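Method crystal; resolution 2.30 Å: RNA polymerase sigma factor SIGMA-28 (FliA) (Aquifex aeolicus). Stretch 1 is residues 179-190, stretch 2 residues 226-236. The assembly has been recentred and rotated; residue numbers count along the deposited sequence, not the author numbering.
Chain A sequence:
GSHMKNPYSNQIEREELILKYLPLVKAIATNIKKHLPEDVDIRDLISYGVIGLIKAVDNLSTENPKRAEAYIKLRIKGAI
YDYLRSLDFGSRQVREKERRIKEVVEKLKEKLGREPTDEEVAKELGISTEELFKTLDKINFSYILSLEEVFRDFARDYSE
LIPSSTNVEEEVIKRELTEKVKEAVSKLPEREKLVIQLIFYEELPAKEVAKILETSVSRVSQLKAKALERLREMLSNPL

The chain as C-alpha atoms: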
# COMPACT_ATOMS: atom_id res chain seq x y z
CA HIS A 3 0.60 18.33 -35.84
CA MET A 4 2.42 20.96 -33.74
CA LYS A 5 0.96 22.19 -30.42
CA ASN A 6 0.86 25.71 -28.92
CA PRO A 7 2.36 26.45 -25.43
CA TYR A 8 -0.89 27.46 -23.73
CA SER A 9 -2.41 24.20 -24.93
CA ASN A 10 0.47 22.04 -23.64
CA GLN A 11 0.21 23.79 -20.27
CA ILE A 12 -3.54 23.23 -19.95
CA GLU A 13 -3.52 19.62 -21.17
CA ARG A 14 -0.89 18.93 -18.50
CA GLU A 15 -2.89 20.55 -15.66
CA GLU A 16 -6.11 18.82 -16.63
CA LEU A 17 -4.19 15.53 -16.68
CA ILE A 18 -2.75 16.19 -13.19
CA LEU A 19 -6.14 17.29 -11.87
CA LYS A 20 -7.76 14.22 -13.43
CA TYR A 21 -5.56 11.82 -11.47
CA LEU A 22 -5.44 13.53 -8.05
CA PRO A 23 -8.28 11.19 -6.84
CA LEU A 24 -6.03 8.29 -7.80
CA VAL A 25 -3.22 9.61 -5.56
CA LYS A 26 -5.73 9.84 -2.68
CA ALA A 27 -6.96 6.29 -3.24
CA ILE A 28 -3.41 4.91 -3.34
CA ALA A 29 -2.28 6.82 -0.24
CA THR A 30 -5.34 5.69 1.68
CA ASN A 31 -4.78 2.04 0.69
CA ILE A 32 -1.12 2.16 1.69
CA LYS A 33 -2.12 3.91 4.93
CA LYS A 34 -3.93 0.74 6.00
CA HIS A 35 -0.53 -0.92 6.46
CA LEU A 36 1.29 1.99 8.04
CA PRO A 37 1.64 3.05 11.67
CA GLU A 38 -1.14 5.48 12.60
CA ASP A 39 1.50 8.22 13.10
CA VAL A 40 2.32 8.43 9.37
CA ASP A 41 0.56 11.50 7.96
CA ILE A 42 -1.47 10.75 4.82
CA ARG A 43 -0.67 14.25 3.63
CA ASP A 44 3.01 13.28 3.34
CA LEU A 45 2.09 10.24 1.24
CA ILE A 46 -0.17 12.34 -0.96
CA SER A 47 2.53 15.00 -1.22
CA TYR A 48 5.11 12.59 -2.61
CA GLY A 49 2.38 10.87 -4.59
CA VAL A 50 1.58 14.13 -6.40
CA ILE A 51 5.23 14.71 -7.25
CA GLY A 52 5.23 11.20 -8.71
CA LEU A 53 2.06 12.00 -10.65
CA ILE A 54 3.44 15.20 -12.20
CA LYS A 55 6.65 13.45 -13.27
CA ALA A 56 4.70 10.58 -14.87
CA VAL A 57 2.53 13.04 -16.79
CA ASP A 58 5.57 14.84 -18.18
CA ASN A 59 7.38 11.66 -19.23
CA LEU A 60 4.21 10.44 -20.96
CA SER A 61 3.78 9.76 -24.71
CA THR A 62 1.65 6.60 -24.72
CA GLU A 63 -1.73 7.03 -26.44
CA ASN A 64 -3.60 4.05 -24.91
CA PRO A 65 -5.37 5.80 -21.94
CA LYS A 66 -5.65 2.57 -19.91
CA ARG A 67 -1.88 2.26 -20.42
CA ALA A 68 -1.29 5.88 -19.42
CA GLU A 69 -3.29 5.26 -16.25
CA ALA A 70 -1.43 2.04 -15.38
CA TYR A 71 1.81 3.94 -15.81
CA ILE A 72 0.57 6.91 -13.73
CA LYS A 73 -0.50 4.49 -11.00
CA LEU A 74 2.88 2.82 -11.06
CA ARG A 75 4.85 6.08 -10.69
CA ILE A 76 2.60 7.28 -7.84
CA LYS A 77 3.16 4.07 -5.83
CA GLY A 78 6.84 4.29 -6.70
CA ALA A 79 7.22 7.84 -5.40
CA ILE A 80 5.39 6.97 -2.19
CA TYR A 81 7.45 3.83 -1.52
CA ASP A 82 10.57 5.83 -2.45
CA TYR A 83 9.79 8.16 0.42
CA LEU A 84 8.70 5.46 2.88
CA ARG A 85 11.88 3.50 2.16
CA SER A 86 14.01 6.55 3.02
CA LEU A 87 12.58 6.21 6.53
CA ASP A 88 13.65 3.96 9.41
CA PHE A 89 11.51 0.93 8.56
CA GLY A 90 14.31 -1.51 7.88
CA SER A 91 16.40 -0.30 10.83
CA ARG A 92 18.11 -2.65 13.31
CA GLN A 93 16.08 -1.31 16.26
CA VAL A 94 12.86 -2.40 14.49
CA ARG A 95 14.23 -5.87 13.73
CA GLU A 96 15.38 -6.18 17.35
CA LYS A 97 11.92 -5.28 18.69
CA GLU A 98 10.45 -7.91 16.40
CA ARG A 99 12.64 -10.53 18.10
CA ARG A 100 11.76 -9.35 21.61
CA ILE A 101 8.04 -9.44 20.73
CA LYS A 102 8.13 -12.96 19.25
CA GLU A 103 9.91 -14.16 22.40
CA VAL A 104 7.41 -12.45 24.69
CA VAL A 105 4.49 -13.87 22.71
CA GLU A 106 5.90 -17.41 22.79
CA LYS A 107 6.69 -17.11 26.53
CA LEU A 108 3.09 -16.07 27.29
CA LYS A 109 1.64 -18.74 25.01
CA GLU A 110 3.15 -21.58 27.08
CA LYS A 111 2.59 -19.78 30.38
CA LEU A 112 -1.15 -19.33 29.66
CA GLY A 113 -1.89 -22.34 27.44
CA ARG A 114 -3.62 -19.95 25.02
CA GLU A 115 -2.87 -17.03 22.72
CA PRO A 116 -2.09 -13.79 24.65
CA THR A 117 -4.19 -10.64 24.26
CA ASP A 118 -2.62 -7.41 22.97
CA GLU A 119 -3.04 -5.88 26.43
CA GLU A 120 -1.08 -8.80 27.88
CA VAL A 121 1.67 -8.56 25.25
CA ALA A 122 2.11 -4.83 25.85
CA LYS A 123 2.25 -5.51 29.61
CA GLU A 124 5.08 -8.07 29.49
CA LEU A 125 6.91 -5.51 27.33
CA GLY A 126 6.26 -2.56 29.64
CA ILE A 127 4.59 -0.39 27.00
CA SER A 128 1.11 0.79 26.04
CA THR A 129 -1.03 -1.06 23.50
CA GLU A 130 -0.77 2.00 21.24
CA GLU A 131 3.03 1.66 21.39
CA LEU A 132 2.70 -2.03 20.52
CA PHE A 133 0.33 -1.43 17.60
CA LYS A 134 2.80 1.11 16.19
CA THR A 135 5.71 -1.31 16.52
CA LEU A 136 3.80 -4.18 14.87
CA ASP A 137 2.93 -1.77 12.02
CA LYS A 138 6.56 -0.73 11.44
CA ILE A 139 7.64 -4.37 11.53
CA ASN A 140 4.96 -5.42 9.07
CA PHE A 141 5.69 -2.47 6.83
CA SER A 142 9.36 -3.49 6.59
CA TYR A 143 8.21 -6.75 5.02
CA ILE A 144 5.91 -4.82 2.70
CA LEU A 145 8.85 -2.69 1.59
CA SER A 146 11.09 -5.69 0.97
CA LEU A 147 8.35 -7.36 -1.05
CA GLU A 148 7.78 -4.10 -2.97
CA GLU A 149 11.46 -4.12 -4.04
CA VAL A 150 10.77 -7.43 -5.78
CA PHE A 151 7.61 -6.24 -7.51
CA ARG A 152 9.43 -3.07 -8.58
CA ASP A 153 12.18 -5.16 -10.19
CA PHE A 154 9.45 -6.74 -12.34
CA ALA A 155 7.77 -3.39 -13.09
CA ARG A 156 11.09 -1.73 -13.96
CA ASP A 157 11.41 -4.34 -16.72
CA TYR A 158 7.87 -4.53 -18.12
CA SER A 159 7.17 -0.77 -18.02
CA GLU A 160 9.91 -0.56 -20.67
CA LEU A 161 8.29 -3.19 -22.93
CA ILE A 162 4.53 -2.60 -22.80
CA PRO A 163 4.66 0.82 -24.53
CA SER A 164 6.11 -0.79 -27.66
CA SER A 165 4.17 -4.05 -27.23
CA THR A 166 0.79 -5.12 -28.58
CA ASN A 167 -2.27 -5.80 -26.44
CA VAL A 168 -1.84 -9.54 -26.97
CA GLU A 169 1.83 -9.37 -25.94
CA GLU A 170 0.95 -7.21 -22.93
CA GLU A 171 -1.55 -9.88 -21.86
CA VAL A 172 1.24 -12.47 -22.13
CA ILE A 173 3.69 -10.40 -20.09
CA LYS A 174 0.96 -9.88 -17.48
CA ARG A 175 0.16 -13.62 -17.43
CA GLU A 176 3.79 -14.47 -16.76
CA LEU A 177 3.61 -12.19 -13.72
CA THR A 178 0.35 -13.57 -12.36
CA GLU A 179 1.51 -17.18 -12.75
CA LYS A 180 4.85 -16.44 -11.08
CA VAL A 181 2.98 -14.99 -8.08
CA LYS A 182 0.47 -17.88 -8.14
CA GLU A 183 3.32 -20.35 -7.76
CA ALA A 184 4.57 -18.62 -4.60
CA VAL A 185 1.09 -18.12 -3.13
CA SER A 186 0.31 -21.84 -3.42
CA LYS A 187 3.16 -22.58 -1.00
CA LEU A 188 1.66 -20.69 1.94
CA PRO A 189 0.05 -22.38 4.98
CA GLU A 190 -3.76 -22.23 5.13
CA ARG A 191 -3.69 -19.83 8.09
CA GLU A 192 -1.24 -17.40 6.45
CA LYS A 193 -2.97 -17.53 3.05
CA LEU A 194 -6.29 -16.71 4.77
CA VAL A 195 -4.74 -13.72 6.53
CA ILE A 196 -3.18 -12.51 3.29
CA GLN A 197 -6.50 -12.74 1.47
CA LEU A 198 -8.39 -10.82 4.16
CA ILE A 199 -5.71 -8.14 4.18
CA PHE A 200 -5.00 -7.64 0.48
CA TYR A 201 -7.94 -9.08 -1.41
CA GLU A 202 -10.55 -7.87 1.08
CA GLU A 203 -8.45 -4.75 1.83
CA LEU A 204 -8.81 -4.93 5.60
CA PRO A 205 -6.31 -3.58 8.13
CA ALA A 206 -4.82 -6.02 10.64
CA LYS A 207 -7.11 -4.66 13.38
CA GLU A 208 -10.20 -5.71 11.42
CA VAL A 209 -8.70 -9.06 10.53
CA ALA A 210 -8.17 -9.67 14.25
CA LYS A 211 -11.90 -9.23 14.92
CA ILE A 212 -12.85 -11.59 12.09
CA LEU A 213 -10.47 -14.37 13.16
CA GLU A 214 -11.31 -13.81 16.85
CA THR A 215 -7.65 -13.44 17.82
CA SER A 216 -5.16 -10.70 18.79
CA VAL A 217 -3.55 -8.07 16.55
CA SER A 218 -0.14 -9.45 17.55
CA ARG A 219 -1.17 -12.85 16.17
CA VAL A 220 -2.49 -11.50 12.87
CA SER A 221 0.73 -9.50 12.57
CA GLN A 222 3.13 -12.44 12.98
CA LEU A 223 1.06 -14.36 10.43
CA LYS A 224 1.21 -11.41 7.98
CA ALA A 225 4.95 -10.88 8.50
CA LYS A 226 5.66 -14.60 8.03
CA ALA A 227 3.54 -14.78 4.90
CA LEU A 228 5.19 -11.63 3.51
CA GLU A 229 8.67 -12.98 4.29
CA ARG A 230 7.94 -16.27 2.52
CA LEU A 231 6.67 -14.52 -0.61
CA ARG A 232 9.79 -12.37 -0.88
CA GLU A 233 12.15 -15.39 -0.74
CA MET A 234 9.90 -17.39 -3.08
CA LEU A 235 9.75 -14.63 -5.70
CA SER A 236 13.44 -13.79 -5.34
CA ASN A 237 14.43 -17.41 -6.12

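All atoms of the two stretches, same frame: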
# COMPACT_ATOMS: atom_id res chain seq x y z
N GLU A 179 1.17 -15.78 -12.97
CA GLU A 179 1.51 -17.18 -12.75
C GLU A 179 2.73 -17.35 -11.84
O GLU A 179 2.82 -18.32 -11.09
CB GLU A 179 1.74 -17.92 -14.08
CG GLU A 179 0.52 -17.94 -15.02
CD GLU A 179 -0.73 -18.58 -14.41
OE1 GLU A 179 -0.61 -19.58 -13.67
OE2 GLU A 179 -1.85 -18.07 -14.68
N LYS A 180 3.65 -16.40 -11.90
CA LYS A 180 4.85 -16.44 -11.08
C LYS A 180 4.47 -16.19 -9.62
O LYS A 180 5.06 -16.76 -8.70
CB LYS A 180 5.85 -15.39 -11.55
CG LYS A 180 7.27 -15.59 -11.03
CD LYS A 180 8.16 -14.41 -11.42
CE LYS A 180 8.15 -14.16 -12.92
NZ LYS A 180 8.81 -12.87 -13.27
N VAL A 181 3.48 -15.32 -9.41
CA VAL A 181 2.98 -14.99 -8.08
C VAL A 181 2.11 -16.14 -7.57
O VAL A 181 2.13 -16.46 -6.39
CB VAL A 181 2.14 -13.69 -8.10
CG1 VAL A 181 1.55 -13.41 -6.72
CG2 VAL A 181 2.99 -12.52 -8.54
N LYS A 182 1.35 -16.76 -8.48
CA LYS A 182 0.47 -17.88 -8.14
C LYS A 182 1.26 -19.07 -7.64
O LYS A 182 0.80 -19.83 -6.79
CB LYS A 182 -0.37 -18.28 -9.35
CG LYS A 182 -1.35 -19.43 -9.10
CD LYS A 182 -2.34 -19.57 -10.25
CE LYS A 182 -3.16 -18.30 -10.41
NZ LYS A 182 -4.08 -18.34 -11.57
N GLU A 183 2.47 -19.24 -8.17
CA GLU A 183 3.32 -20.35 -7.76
C GLU A 183 3.73 -20.16 -6.31
O GLU A 183 3.64 -21.09 -5.51
CB GLU A 183 4.55 -20.45 -8.67
CG GLU A 183 5.43 -21.69 -8.41
CD GLU A 183 4.68 -23.02 -8.54
OE1 GLU A 183 3.84 -23.17 -9.46
OE2 GLU A 183 4.93 -23.92 -7.71
N ALA A 184 4.15 -18.95 -5.96
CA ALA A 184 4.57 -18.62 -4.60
C ALA A 184 3.42 -18.69 -3.60
O ALA A 184 3.56 -19.25 -2.52
CB ALA A 184 5.22 -17.25 -4.57
N VAL A 185 2.27 -18.14 -3.99
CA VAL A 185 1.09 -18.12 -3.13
C VAL A 185 0.66 -19.52 -2.72
O VAL A 185 0.33 -19.76 -1.56
CB VAL A 185 -0.07 -17.38 -3.82
CG1 VAL A 185 -1.37 -17.57 -3.04
CG2 VAL A 185 0.26 -15.89 -3.93
N SER A 186 0.70 -20.45 -3.67
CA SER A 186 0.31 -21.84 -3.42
C SER A 186 1.11 -22.51 -2.31
O SER A 186 0.64 -23.48 -1.71
CB SER A 186 0.44 -22.66 -4.70
OG SER A 186 1.79 -22.68 -5.12
N LYS A 187 2.30 -22.00 -2.03
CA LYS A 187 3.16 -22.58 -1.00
C LYS A 187 3.06 -21.94 0.38
O LYS A 187 3.99 -22.03 1.19
CB LYS A 187 4.61 -22.63 -1.49
CG LYS A 187 4.77 -23.52 -2.71
CD LYS A 187 6.20 -23.61 -3.18
CE LYS A 187 6.30 -24.43 -4.46
NZ LYS A 187 7.69 -24.47 -5.00
N LEU A 188 1.92 -21.33 0.66
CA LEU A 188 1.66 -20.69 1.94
C LEU A 188 0.73 -21.58 2.75
O LEU A 188 -0.10 -22.30 2.19
CB LEU A 188 0.96 -19.34 1.74
CG LEU A 188 1.69 -18.17 1.10
CD1 LEU A 188 0.70 -17.05 0.82
CD2 LEU A 188 2.81 -17.69 2.00
N PRO A 189 0.89 -21.58 4.09
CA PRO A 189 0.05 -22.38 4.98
C PRO A 189 -1.37 -21.80 4.95
O PRO A 189 -1.54 -20.60 4.77
CB PRO A 189 0.70 -22.17 6.34
CG PRO A 189 2.14 -22.00 5.99
CD PRO A 189 2.05 -21.05 4.81
N GLU A 190 -2.37 -22.66 5.15
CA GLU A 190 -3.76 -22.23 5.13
C GLU A 190 -4.04 -20.99 5.97
O GLU A 190 -4.72 -20.08 5.53
CB GLU A 190 -4.68 -23.38 5.55
N LYS A 226 5.14 -13.31 8.48
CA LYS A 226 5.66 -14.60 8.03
C LYS A 226 5.27 -14.84 6.59
O LYS A 226 6.11 -15.18 5.75
CB LYS A 226 5.17 -15.73 8.92
N ALA A 227 4.01 -14.60 6.27
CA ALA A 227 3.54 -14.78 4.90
C ALA A 227 4.31 -13.85 3.94
O ALA A 227 4.75 -14.28 2.88
CB ALA A 227 2.07 -14.52 4.82
N LEU A 228 4.49 -12.60 4.34
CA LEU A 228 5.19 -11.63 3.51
C LEU A 228 6.66 -11.99 3.32
O LEU A 228 7.22 -11.76 2.25
CB LEU A 228 5.04 -10.20 4.06
CG LEU A 228 3.62 -9.62 4.00
CD1 LEU A 228 3.59 -8.23 4.62
CD2 LEU A 228 3.14 -9.60 2.57
N GLU A 229 7.27 -12.56 4.36
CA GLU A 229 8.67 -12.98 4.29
C GLU A 229 8.79 -14.14 3.31
O GLU A 229 9.66 -14.12 2.44
CB GLU A 229 9.16 -13.42 5.66
N ARG A 230 7.90 -15.12 3.43
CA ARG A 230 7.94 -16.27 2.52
C ARG A 230 7.90 -15.79 1.08
O ARG A 230 8.81 -16.06 0.30
CB ARG A 230 6.76 -17.22 2.76
CG ARG A 230 6.81 -18.01 4.04
CD ARG A 230 6.00 -19.30 3.89
NE ARG A 230 5.55 -19.85 5.17
CZ ARG A 230 6.34 -20.24 6.17
NH1 ARG A 230 7.66 -20.15 6.05
NH2 ARG A 230 5.82 -20.70 7.29
N LEU A 231 6.85 -15.03 0.74
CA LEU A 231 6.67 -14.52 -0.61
C LEU A 231 7.91 -13.85 -1.18
O LEU A 231 8.25 -14.09 -2.33
CB LEU A 231 5.47 -13.57 -0.67
CG LEU A 231 4.10 -14.21 -0.39
CD1 LEU A 231 3.03 -13.15 -0.16
CD2 LEU A 231 3.71 -15.12 -1.52
N ARG A 232 8.59 -13.04 -0.39
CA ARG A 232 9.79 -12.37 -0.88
C ARG A 232 10.87 -13.38 -1.30
O ARG A 232 11.44 -13.25 -2.38
CB ARG A 232 10.38 -11.42 0.16
CG ARG A 232 11.56 -10.62 -0.37
CD ARG A 232 12.42 -10.03 0.73
NE ARG A 232 12.87 -11.04 1.68
CZ ARG A 232 13.76 -12.00 1.42
NH1 ARG A 232 14.32 -12.09 0.21
NH2 ARG A 232 14.09 -12.87 2.36
N GLU A 233 11.14 -14.37 -0.45
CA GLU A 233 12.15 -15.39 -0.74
C GLU A 233 11.73 -16.21 -1.95
O GLU A 233 12.53 -16.43 -2.86
CB GLU A 233 12.35 -16.29 0.48
N MET A 234 10.47 -16.61 -1.98
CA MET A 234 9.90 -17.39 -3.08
C MET A 234 10.05 -16.68 -4.43
O MET A 234 10.47 -17.29 -5.41
CB MET A 234 8.41 -17.63 -2.85
CG MET A 234 8.05 -18.40 -1.60
SD MET A 234 8.55 -20.11 -1.69
CE MET A 234 7.74 -20.59 -3.23
N LEU A 235 9.68 -15.40 -4.47
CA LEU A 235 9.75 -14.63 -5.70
C LEU A 235 11.16 -14.20 -6.09
O LEU A 235 11.42 -13.93 -7.26
CB LEU A 235 8.82 -13.41 -5.63
CG LEU A 235 7.33 -13.72 -5.49
CD1 LEU A 235 6.55 -12.43 -5.38
CD2 LEU A 235 6.83 -14.52 -6.67
N SER A 236 12.05 -14.15 -5.10
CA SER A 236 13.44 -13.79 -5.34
C SER A 236 14.24 -14.97 -5.91
O SER A 236 15.26 -14.76 -6.57
CB SER A 236 14.11 -13.32 -4.04
OG SER A 236 13.76 -11.98 -3.73

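The contact between residues 179-190 and 226-236 is an apolar packing of one helix and the turn at its C-terminal end against a second helix, with no hydrogen bond or salt bridge passing between the two stretches. The helix axes approach to 9.4 Å and their N-to-C directions differ by 129°, so the segments run in roughly opposing senses but splay well away from antiparallel. Together they bury 511 Å² of surface.

Ala184 lies at the point of tightest backbone approach, its CA 5.7 Å from the CA of Met234. Its CA-to-CB bond points toward the second helix, and the small methyl group meets three side chains there: Ala184 CB is 3.6 Å from Met234 CB, 3.8 Å from Leu235 CD2 and 4.0 Å from Leu231 CD2. Leu235 leaves its backbone sideways, but the end of its side chain comes nearer to the first helix, where Leu235 CD2 rests 3.5 Å from the backbone oxygen Lys180 O and 4.1 Å from Val181 CA. That oxygen is therefore in van der Waals contact with a methyl group. Leu231 behaves similarly: its CD2 also reaches Val185 CG2 at 4.3 Å, although the CA-to-CB bond of Val185 points away.

A type I turn runs from Val185 to Leu188, closed by a backbone hydrogen bond from Leu188 N to Val185 O (3.1 Å). The turn keeps the chain beside the second helix and brings Leu188 against an earlier part of it. Leu188 CD1 lies 4.3 Å from Leu231 CD2, and Leu188 CD2 is 4.3 Å from Ala227 CB and 4.0 Å from Arg230 CB. Leu231 thus touches Ala184, Val185 and Leu188, linking the helical and turn portions of the contact.

Longer side chains cover the margin. Lys187 CD is 3.4 Å from Met234 CE, a close approach, whereas the charged end of Lys187 forms a long salt bridge within its own stretch, Lys187 NZ to Glu183 OE2 at 3.9 Å. Ser186 also bonds locally, with a very short hydrogen bond of 2.5 Å from Ser186 OG to Glu183 O. Pro189, at the N-cap position of the next helix, sets its ring at the edge of the Arg230 guanidinium, near its plane, with Pro189 CD 3.7 Å from Arg230 NE. Arg230 NE and NH2 are hydrogen-bonded elsewhere in the structure; toward the first stretch the side chain makes only packing contacts.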